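Long-range contacts in putative peptidyl-arginine deiminase (PDB 1XKN), which probably acts as a deiminase that hydrolyses the guanidinium group of agmatine or of peptidyl-arginine: residues T300-R305 and D326-I331; A284-F289 and V296-Y301; V267-P272 and Q307-I312. All blocks are in the same frame, centred on the assembly; numbering follows the deposited sequence.

Contact 1: residues T300-R305 and D326-I331; sequences TYRCPR and DCSDLI
Arg302 and Asp326 form the salt bridge that joins the two segments. The arginine chain is extended from CG to NE. Its guanidinium meets the carboxylate side-on, with two nitrogens converging on a single oxygen: Arg302 NH2 lies 2.8 Å from Asp326 OD2, and Arg302 NE lies 3.1 Å from that same OD2. NH2 comes in on the syn side of OD2, NE from above the carboxylate plane, and the two flat groups are turned 42° apart. Ser328 CB sits over the centre of one guanidinium face. A water links NH2 to Asp329 OD2, placing a second carboxylate nearby that probably adds to the electrostatic attraction.

The other oxygen of Asp326 turns back on its own segment. Asp326 OD1 accepts from Ser328 N at 3.2 Å, closing an Asx turn, and from Ser328 OG at 2.6 Å. With two donors on each oxygen, the rotation of the carboxylate is well fixed. Another water joins OD1 to Thr300 OG1 and Arg302 N.

Between the backbones, Cys327 N donates to Thr300 O over 2.9 Å and almost straight (169°).

Apolar contact comes from the ring of Tyr301. Ile331 CB meets the ring edge 3.6 Å from Tyr301 CE1, and Cys327 CB lies 3.6 Å from Tyr301 OH.

Thr300 and Asp326 end parallel neighbouring strands, 295-300 and 321-326, of a beta-alpha-beta crossover; its helix 305-316 contributes Asp306 to hold Tyr301 N and Cys303 N, while Leu330 packs on Val39 and Phe40 of helix 36-50.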
loop_
_atom_site.group_PDB
_atom_site.type_symbol
_atom_site.label_atom_id
_atom_site.label_comp_id
_atom_site.label_asym_id
_atom_site.label_seq_id
_atom_site.Cartn_x
_atom_site.Cartn_y
_atom_site.Cartn_z
ATOM N N THR A 300 7.775 3.843 -12.127
ATOM C CA THR A 300 8.592 3.497 -13.283
ATOM C C THR A 300 10.063 3.706 -12.960
ATOM O O THR A 300 10.414 4.521 -12.099
ATOM C CB THR A 300 8.202 4.293 -14.549
ATOM O OG1 THR A 300 8.279 5.698 -14.291
ATOM C CG2 THR A 300 6.787 3.924 -14.985
ATOM N N TYR A 301 10.922 2.964 -13.654
ATOM C CA TYR A 301 12.353 3.017 -13.392
ATOM C C TYR A 301 13.259 3.214 -14.597
ATOM O O TYR A 301 14.273 2.531 -14.744
ATOM C CB TYR A 301 12.741 1.754 -12.628
ATOM C CG TYR A 301 12.050 1.700 -11.289
ATOM C CD1 TYR A 301 12.518 2.461 -10.226
ATOM C CD2 TYR A 301 10.876 0.968 -11.111
ATOM C CE1 TYR A 301 11.843 2.509 -9.021
ATOM C CE2 TYR A 301 10.181 1.005 -9.900
ATOM C CZ TYR A 301 10.676 1.785 -8.861
ATOM O OH TYR A 301 10.007 1.866 -7.667
ATOM N N ARG A 302 12.883 4.162 -15.447
ATOM C CA ARG A 302 13.657 4.509 -16.632
ATOM C C ARG A 302 14.201 3.328 -17.432
ATOM O O ARG A 302 15.408 3.223 -17.655
ATOM C CB ARG A 302 14.814 5.434 -16.229
ATOM C CG ARG A 302 14.352 6.680 -15.489
ATOM C CD ARG A 302 15.507 7.525 -14.966
ATOM N NE ARG A 302 15.011 8.595 -14.102
ATOM C CZ ARG A 302 15.779 9.403 -13.378
ATOM N NH1 ARG A 302 17.100 9.278 -13.406
ATOM N NH2 ARG A 302 15.222 10.334 -12.614
ATOM N N CYS A 303 13.319 2.439 -17.869
ATOM C CA CYS A 303 13.746 1.298 -18.668
ATOM C C CYS A 303 12.608 0.884 -19.594
ATOM O O CYS A 303 11.461 1.283 -19.396
ATOM C CB CYS A 303 14.172 0.130 -17.774
ATOM S SG CYS A 303 12.820 -0.727 -16.934
ATOM N N PRO A 304 12.907 0.076 -20.622
ATOM C CA PRO A 304 11.876 -0.363 -21.566
ATOM C C PRO A 304 10.759 -1.222 -20.991
ATOM O O PRO A 304 9.737 -1.434 -21.643
ATOM C CB PRO A 304 12.682 -1.086 -22.645
ATOM C CG PRO A 304 13.858 -1.613 -21.895
ATOM C CD PRO A 304 14.227 -0.458 -21.000
ATOM N N ARG A 305 10.939 -1.720 -19.773
ATOM C CA ARG A 305 9.896 -2.535 -19.172
ATOM C C ARG A 305 8.793 -1.680 -18.554
ATOM O O ARG A 305 7.723 -2.196 -18.229
ATOM C CB ARG A 305 10.491 -3.473 -18.119
ATOM C CG ARG A 305 11.518 -4.436 -18.691
ATOM C CD ARG A 305 11.975 -5.434 -17.653
ATOM N NE ARG A 305 13.000 -6.329 -18.184
ATOM C CZ ARG A 305 13.558 -7.309 -17.485
ATOM N NH1 ARG A 305 13.190 -7.521 -16.229
ATOM N NH2 ARG A 305 14.485 -8.077 -18.041
ATOM N N ASP A 326 7.901 8.383 -12.252
ATOM C CA ASP A 326 9.292 7.981 -12.098
ATOM C C ASP A 326 9.673 7.900 -10.631
ATOM O O ASP A 326 9.639 8.901 -9.910
ATOM C CB ASP A 326 10.215 8.961 -12.833
ATOM C CG ASP A 326 11.688 8.620 -12.656
ATOM O OD1 ASP A 326 12.025 7.418 -12.596
ATOM O OD2 ASP A 326 12.511 9.558 -12.595
ATOM N N CYS A 327 10.032 6.698 -10.195
ATOM C CA CYS A 327 10.406 6.469 -8.808
ATOM C C CYS A 327 11.877 6.106 -8.651
ATOM O O CYS A 327 12.274 5.495 -7.658
ATOM C CB CYS A 327 9.520 5.373 -8.213
ATOM S SG CYS A 327 7.802 5.896 -7.954
ATOM N N SER A 328 12.681 6.497 -9.634
ATOM C CA SER A 328 14.112 6.221 -9.610
ATOM C C SER A 328 14.762 6.741 -8.331
ATOM O O SER A 328 15.682 6.120 -7.799
ATOM C CB SER A 328 14.789 6.853 -10.828
ATOM O OG SER A 328 14.318 6.266 -12.030
ATOM N N ASP A 329 14.293 7.884 -7.842
ATOM C CA ASP A 329 14.841 8.445 -6.617
ATOM C C ASP A 329 14.029 8.034 -5.398
ATOM O O ASP A 329 14.585 7.812 -4.323
ATOM C CB ASP A 329 14.909 9.969 -6.696
ATOM C CG ASP A 329 15.906 10.454 -7.727
ATOM O OD1 ASP A 329 17.086 10.048 -7.653
ATOM O OD2 ASP A 329 15.508 11.245 -8.604
ATOM N N LEU A 330 12.715 7.934 -5.555
ATOM C CA LEU A 330 11.877 7.548 -4.430
ATOM C C LEU A 330 12.276 6.183 -3.881
ATOM O O LEU A 330 12.344 5.992 -2.666
ATOM C CB LEU A 330 10.403 7.521 -4.841
ATOM C CG LEU A 330 9.419 7.139 -3.730
ATOM C CD1 LEU A 330 9.495 8.159 -2.602
ATOM C CD2 LEU A 330 8.002 7.074 -4.297
ATOM N N ILE A 331 12.558 5.244 -4.781
ATOM C CA ILE A 331 12.914 3.878 -4.401
ATOM C C ILE A 331 14.147 3.740 -3.498
ATOM O O ILE A 331 14.368 2.686 -2.900
ATOM C CB ILE A 331 13.068 2.983 -5.668
ATOM C CG1 ILE A 331 12.993 1.505 -5.279
ATOM C CG2 ILE A 331 14.377 3.276 -6.373
ATOM C CD1 ILE A 331 11.694 1.117 -4.585
HETATM O O HOH W 1 10.843 6.197 -14.922
HETATM O O HOH W 2 16.571 12.081 -10.844
#

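Contact 2: residues A284-F289 and V296-Y301; sequences ASYANF and VLVPTY
Tyr301 OH and Ser285 N share one water, which lies 2.7 Å from the hydroxyl oxygen and accepts from Ser285 N at 2.9 Å. Just before that amide, Ala284 CB stands over the centre of the Tyr301 ring, 3.6 Å from the centroid and 6° off the normal, a CH-pi contact. Tyr286 comes in edge-on: its CD1 lies 3.1 Å from Pro299 O, in the plane of the Tyr286 ring. This carbonyl oxygen is buried without a hydrogen-bond partner in the model and has the ring edge against it. The phenol end of Tyr286 binds Asp306.

Residues Ser285 to Asn288 form a type I turn, with an ST turn at Ser285 OG, which also bonds to Asp220 O. The chain then enters strand 290-291, the antiparallel neighbour of 295-300 in a three-stranded mixed sheet. The turn closes over the proline: Pro299 CG is 3.4 Å from Ser285 O, and its CD packs on Asn288 O.

Phe289 CB approaches Leu297 O to 3.3 Å and touches Val298 CG2, while the Phe289 ring runs beside Val296, with Phe289 CD1 4.0 Å from Val296 CG1, and makes a cation-pi contact with Arg223.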
loop_
_atom_site.group_PDB
_atom_site.type_symbol
_atom_site.label_atom_id
_atom_site.label_comp_id
_atom_site.label_asym_id
_atom_site.label_seq_id
_atom_site.Cartn_x
_atom_site.Cartn_y
_atom_site.Cartn_z
ATOM N N ALA A 284 12.971 -2.227 -6.485
ATOM C CA ALA A 284 12.110 -1.661 -7.518
ATOM C C ALA A 284 11.130 -2.715 -8.028
ATOM O O ALA A 284 11.531 -3.822 -8.390
ATOM C CB ALA A 284 12.960 -1.143 -8.672
ATOM N N SER A 285 9.847 -2.370 -8.063
ATOM C CA SER A 285 8.835 -3.303 -8.537
ATOM C C SER A 285 7.563 -2.619 -9.018
ATOM O O SER A 285 7.036 -1.727 -8.354
ATOM C CB SER A 285 8.472 -4.296 -7.436
ATOM O OG SER A 285 7.424 -5.147 -7.869
ATOM N N TYR A 286 7.075 -3.044 -10.176
ATOM C CA TYR A 286 5.855 -2.477 -10.731
ATOM C C TYR A 286 4.629 -2.911 -9.942
ATOM O O TYR A 286 3.559 -2.330 -10.095
ATOM C CB TYR A 286 5.687 -2.887 -12.194
ATOM C CG TYR A 286 6.821 -2.443 -13.088
ATOM C CD1 TYR A 286 7.149 -1.094 -13.214
ATOM C CD2 TYR A 286 7.568 -3.373 -13.804
ATOM C CE1 TYR A 286 8.200 -0.679 -14.034
ATOM C CE2 TYR A 286 8.617 -2.975 -14.627
ATOM C CZ TYR A 286 8.929 -1.630 -14.737
ATOM O OH TYR A 286 9.969 -1.244 -15.547
ATOM N N ALA A 287 4.772 -3.935 -9.106
ATOM C CA ALA A 287 3.642 -4.401 -8.311
ATOM C C ALA A 287 3.298 -3.382 -7.230
ATOM O O ALA A 287 2.222 -3.440 -6.635
ATOM C CB ALA A 287 3.959 -5.748 -7.669
ATOM N N ASN A 288 4.215 -2.454 -6.970
ATOM C CA ASN A 288 3.984 -1.445 -5.948
ATOM C C ASN A 288 3.219 -0.252 -6.523
ATOM O O ASN A 288 3.579 0.904 -6.301
ATOM C CB ASN A 288 5.323 -0.994 -5.344
ATOM C CG ASN A 288 5.190 -0.551 -3.893
ATOM O OD1 ASN A 288 4.880 -1.355 -3.008
ATOM N ND2 ASN A 288 5.415 0.729 -3.646
ATOM N N PHE A 289 2.153 -0.555 -7.258
ATOM C CA PHE A 289 1.298 0.457 -7.868
ATOM C C PHE A 289 0.144 0.766 -6.919
ATOM O O PHE A 289 -0.096 0.033 -5.959
ATOM C CB PHE A 289 0.741 -0.049 -9.210
ATOM C CG PHE A 289 -0.120 -1.290 -9.098
ATOM C CD1 PHE A 289 -1.457 -1.200 -8.714
ATOM C CD2 PHE A 289 0.412 -2.547 -9.370
ATOM C CE1 PHE A 289 -2.250 -2.346 -8.605
ATOM C CE2 PHE A 289 -0.369 -3.699 -9.265
ATOM C CZ PHE A 289 -1.704 -3.600 -8.879
ATOM N N VAL A 296 -4.579 4.676 -12.112
ATOM C CA VAL A 296 -3.743 3.691 -11.454
ATOM C C VAL A 296 -2.354 4.281 -11.628
ATOM O O VAL A 296 -1.936 4.582 -12.748
ATOM C CB VAL A 296 -3.831 2.310 -12.129
ATOM C CG1 VAL A 296 -2.904 1.324 -11.415
ATOM C CG2 VAL A 296 -5.270 1.803 -12.073
ATOM N N LEU A 297 -1.659 4.475 -10.514
ATOM C CA LEU A 297 -0.331 5.066 -10.539
ATOM C C LEU A 297 0.719 3.981 -10.385
ATOM O O LEU A 297 0.775 3.290 -9.372
ATOM C CB LEU A 297 -0.214 6.107 -9.423
ATOM C CG LEU A 297 -1.328 7.167 -9.460
ATOM C CD1 LEU A 297 -1.176 8.114 -8.282
ATOM C CD2 LEU A 297 -1.277 7.930 -10.774
ATOM N N VAL A 298 1.554 3.843 -11.408
ATOM C CA VAL A 298 2.584 2.818 -11.427
ATOM C C VAL A 298 3.986 3.397 -11.334
ATOM O O VAL A 298 4.328 4.343 -12.045
ATOM C CB VAL A 298 2.487 1.998 -12.725
ATOM C CG1 VAL A 298 3.470 0.844 -12.694
ATOM C CG2 VAL A 298 1.065 1.502 -12.904
ATOM N N PRO A 299 4.820 2.844 -10.441
ATOM C CA PRO A 299 6.180 3.374 -10.336
ATOM C C PRO A 299 6.985 2.935 -11.560
ATOM O O PRO A 299 6.869 1.791 -12.000
ATOM C CB PRO A 299 6.694 2.744 -9.042
ATOM C CG PRO A 299 5.990 1.419 -9.011
ATOM C CD PRO A 299 4.585 1.773 -9.455
ATOM N N THR A 300 7.775 3.843 -12.127
ATOM C CA THR A 300 8.592 3.497 -13.283
ATOM C C THR A 300 10.063 3.706 -12.960
ATOM O O THR A 300 10.414 4.521 -12.099
ATOM C CB THR A 300 8.202 4.293 -14.549
ATOM O OG1 THR A 300 8.279 5.698 -14.291
ATOM C CG2 THR A 300 6.787 3.924 -14.985
ATOM N N TYR A 301 10.922 2.964 -13.654
ATOM C CA TYR A 301 12.353 3.017 -13.392
ATOM C C TYR A 301 13.259 3.214 -14.597
ATOM O O TYR A 301 14.273 2.531 -14.744
ATOM C CB TYR A 301 12.741 1.754 -12.628
ATOM C CG TYR A 301 12.050 1.700 -11.289
ATOM C CD1 TYR A 301 12.518 2.461 -10.226
ATOM C CD2 TYR A 301 10.876 0.968 -11.111
ATOM C CE1 TYR A 301 11.843 2.509 -9.021
ATOM C CE2 TYR A 301 10.181 1.005 -9.900
ATOM C CZ TYR A 301 10.676 1.785 -8.861
ATOM O OH TYR A 301 10.007 1.866 -7.667
HETATM O O HOH W 3 8.536 -0.161 -6.741
#

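Contact 3: residues V267-P272 and Q307-I312; sequences VKLPMP and QQAIDI
Ile312 turns CG2 anti to its backbone N and CG1 anti to its carbonyl carbon (chi1 -69°), and chi2 of 173° extends CD1 onward; its two branches reach different residues of 267-272. Val267 likewise has CG1 anti to the backbone N, and this methyl meets Ile312 CG2 at 3.8 Å. The helix of a beta-alpha-beta crossover here packs against an edge strand, in a chain that probably adopts the alpha/beta-propeller (pentein) fold, as in its relatives. The axis of helix segment 307-312 passes 9.1 Å from that of strand segment 267-269, and the two run nearly antiparallel, 155° apart. Strand 265-269 is outermost in a three-stranded mixed sheet, bonded through Val267 and Leu269 to strand 229-233. Helix 305-316 connects strands 295-300 and 321-326 of another three-stranded sheet.

The side-chain contacts are apolar, no polar bond links the segments, and Ile312 is at their centre. Leu269 CD2 comes alongside, 3.6 Å from Ile312 CG2, the two side chains sliding past each other in opposite directions. Pro270 and Ile312 instead reach toward each other tip to tip, with Pro270 CD 3.7 Å from Ile312 CD1. One helical turn earlier, Pro270 CG rests 4.0 Å from Ala309 CB and 3.9 Å from Ala309 N. Gln308 CB borders the same ring. Tyr286, from the loop before strand 290-291, packs on Ala309 as well.

Beyond the side chains, the strand backbone is also touched: the carbonyl oxygen of Lys268 lies 3.5 Å from Ile312 CD1.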
loop_
_atom_site.group_PDB
_atom_site.type_symbol
_atom_site.label_atom_id
_atom_site.label_comp_id
_atom_site.label_asym_id
_atom_site.label_seq_id
_atom_site.Cartn_x
_atom_site.Cartn_y
_atom_site.Cartn_z
ATOM N N VAL A 267 -2.065 -13.166 -13.739
ATOM C CA VAL A 267 -1.542 -12.299 -14.791
ATOM C C VAL A 267 -0.091 -11.967 -14.466
ATOM O O VAL A 267 0.210 -11.496 -13.371
ATOM C CB VAL A 267 -2.356 -10.988 -14.883
ATOM C CG1 VAL A 267 -1.725 -10.044 -15.895
ATOM C CG2 VAL A 267 -3.791 -11.301 -15.278
ATOM N N LYS A 268 0.807 -12.220 -15.412
ATOM C CA LYS A 268 2.220 -11.939 -15.197
ATOM C C LYS A 268 2.560 -10.475 -15.442
ATOM O O LYS A 268 2.050 -9.848 -16.373
ATOM C CB LYS A 268 3.095 -12.798 -16.116
ATOM C CG LYS A 268 3.033 -14.291 -15.857
ATOM C CD LYS A 268 4.085 -15.016 -16.686
ATOM C CE LYS A 268 4.025 -16.519 -16.478
ATOM N NZ LYS A 268 2.763 -17.095 -17.022
ATOM N N LEU A 269 3.420 -9.937 -14.586
ATOM C CA LEU A 269 3.890 -8.566 -14.711
ATOM C C LEU A 269 5.404 -8.641 -14.796
ATOM O O LEU A 269 6.022 -9.521 -14.201
ATOM C CB LEU A 269 3.494 -7.732 -13.484
ATOM C CG LEU A 269 2.195 -6.922 -13.585
ATOM C CD1 LEU A 269 1.887 -6.272 -12.247
ATOM C CD2 LEU A 269 2.336 -5.866 -14.672
ATOM N N PRO A 270 6.025 -7.740 -15.564
ATOM C CA PRO A 270 7.482 -7.797 -15.643
ATOM C C PRO A 270 8.074 -7.204 -14.371
ATOM O O PRO A 270 7.350 -6.634 -13.552
ATOM C CB PRO A 270 7.793 -6.949 -16.877
ATOM C CG PRO A 270 6.697 -5.927 -16.855
ATOM C CD PRO A 270 5.476 -6.736 -16.491
HETATM N N MSE A 271 9.378 -7.377 -14.193
HETATM C CA MSE A 271 10.081 -6.795 -13.060
HETATM C C MSE A 271 10.900 -5.692 -13.705
HETATM O O MSE A 271 11.291 -5.804 -14.863
HETATM C CB MSE A 271 11.037 -7.798 -12.411
HETATM C CG MSE A 271 10.417 -8.690 -11.347
HETATM SE SE MSE A 271 9.857 -7.736 -9.762
HETATM C CE MSE A 271 11.635 -7.388 -9.048
ATOM N N PRO A 272 11.148 -4.597 -12.981
ATOM C CA PRO A 272 11.944 -3.515 -13.567
ATOM C C PRO A 272 13.362 -4.025 -13.796
ATOM O O PRO A 272 13.783 -4.984 -13.148
ATOM C CB PRO A 272 11.914 -2.441 -12.484
ATOM C CG PRO A 272 10.607 -2.680 -11.799
ATOM C CD PRO A 272 10.549 -4.185 -11.701
ATOM N N GLN A 307 6.822 0.715 -19.912
ATOM C CA GLN A 307 5.631 0.737 -20.753
ATOM C C GLN A 307 4.927 -0.615 -20.773
ATOM O O GLN A 307 3.704 -0.680 -20.883
ATOM C CB GLN A 307 5.989 1.162 -22.179
ATOM C CG GLN A 307 4.784 1.564 -23.019
ATOM C CD GLN A 307 3.995 2.699 -22.387
ATOM O OE1 GLN A 307 4.549 3.758 -22.078
ATOM N NE2 GLN A 307 2.696 2.489 -22.200
ATOM N N GLN A 308 5.696 -1.695 -20.665
ATOM C CA GLN A 308 5.123 -3.036 -20.660
ATOM C C GLN A 308 4.255 -3.239 -19.425
ATOM O O GLN A 308 3.150 -3.784 -19.517
ATOM C CB GLN A 308 6.233 -4.090 -20.711
ATOM C CG GLN A 308 6.947 -4.143 -22.055
ATOM C CD GLN A 308 7.970 -5.259 -22.154
ATOM O OE1 GLN A 308 8.459 -5.570 -23.242
ATOM N NE2 GLN A 308 8.302 -5.868 -21.023
ATOM N N ALA A 309 4.750 -2.797 -18.272
ATOM C CA ALA A 309 3.998 -2.927 -17.027
ATOM C C ALA A 309 2.740 -2.066 -17.081
ATOM O O ALA A 309 1.664 -2.488 -16.660
ATOM C CB ALA A 309 4.866 -2.517 -15.843
ATOM N N ILE A 310 2.877 -0.855 -17.606
ATOM C CA ILE A 310 1.737 0.047 -17.717
ATOM C C ILE A 310 0.647 -0.543 -18.618
ATOM O O ILE A 310 -0.533 -0.509 -18.267
ATOM C CB ILE A 310 2.178 1.425 -18.258
ATOM C CG1 ILE A 310 3.012 2.138 -17.188
ATOM C CG2 ILE A 310 0.958 2.265 -18.635
ATOM C CD1 ILE A 310 3.629 3.433 -17.648
ATOM N N ASP A 311 1.036 -1.090 -19.767
ATOM C CA ASP A 311 0.060 -1.670 -20.682
ATOM C C ASP A 311 -0.681 -2.844 -20.053
ATOM O O ASP A 311 -1.891 -2.988 -20.229
ATOM C CB ASP A 311 0.733 -2.116 -21.986
ATOM C CG ASP A 311 1.205 -0.946 -22.833
ATOM O OD1 ASP A 311 0.906 0.210 -22.468
ATOM O OD2 ASP A 311 1.873 -1.181 -23.868
ATOM N N ILE A 312 0.044 -3.689 -19.328
ATOM C CA ILE A 312 -0.577 -4.834 -18.676
ATOM C C ILE A 312 -1.571 -4.356 -17.621
ATOM O O ILE A 312 -2.692 -4.855 -17.550
ATOM C CB ILE A 312 0.487 -5.744 -18.031
ATOM C CG1 ILE A 312 1.308 -6.416 -19.139
ATOM C CG2 ILE A 312 -0.174 -6.796 -17.145
ATOM C CD1 ILE A 312 2.498 -7.200 -18.651
#

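How the contacts relate
Contacts 1 and 2 share Thr300 and Tyr301, and their centres are about 8 Å apart; contact 3 has its centre about 9 Å from that of contact 2 and about 13 Å from that of contact 1. Tyr286 of contact 2 is a common neighbour: its CG lies 3.4 Å from Ala309 CB of contact 3, and its OH lies 3.2 Å from Cys303 SG of contact 1. Along the chain, contact 2 is nested inside the loop closed by contact 3. Arg305 NH1 reaches Met271 O at 2.9 Å, a probable hydrogen bond between contacts 1 and 3. The sodium ion is bound by Asn117, Trp118 and Asn134, none of which belongs to these segments.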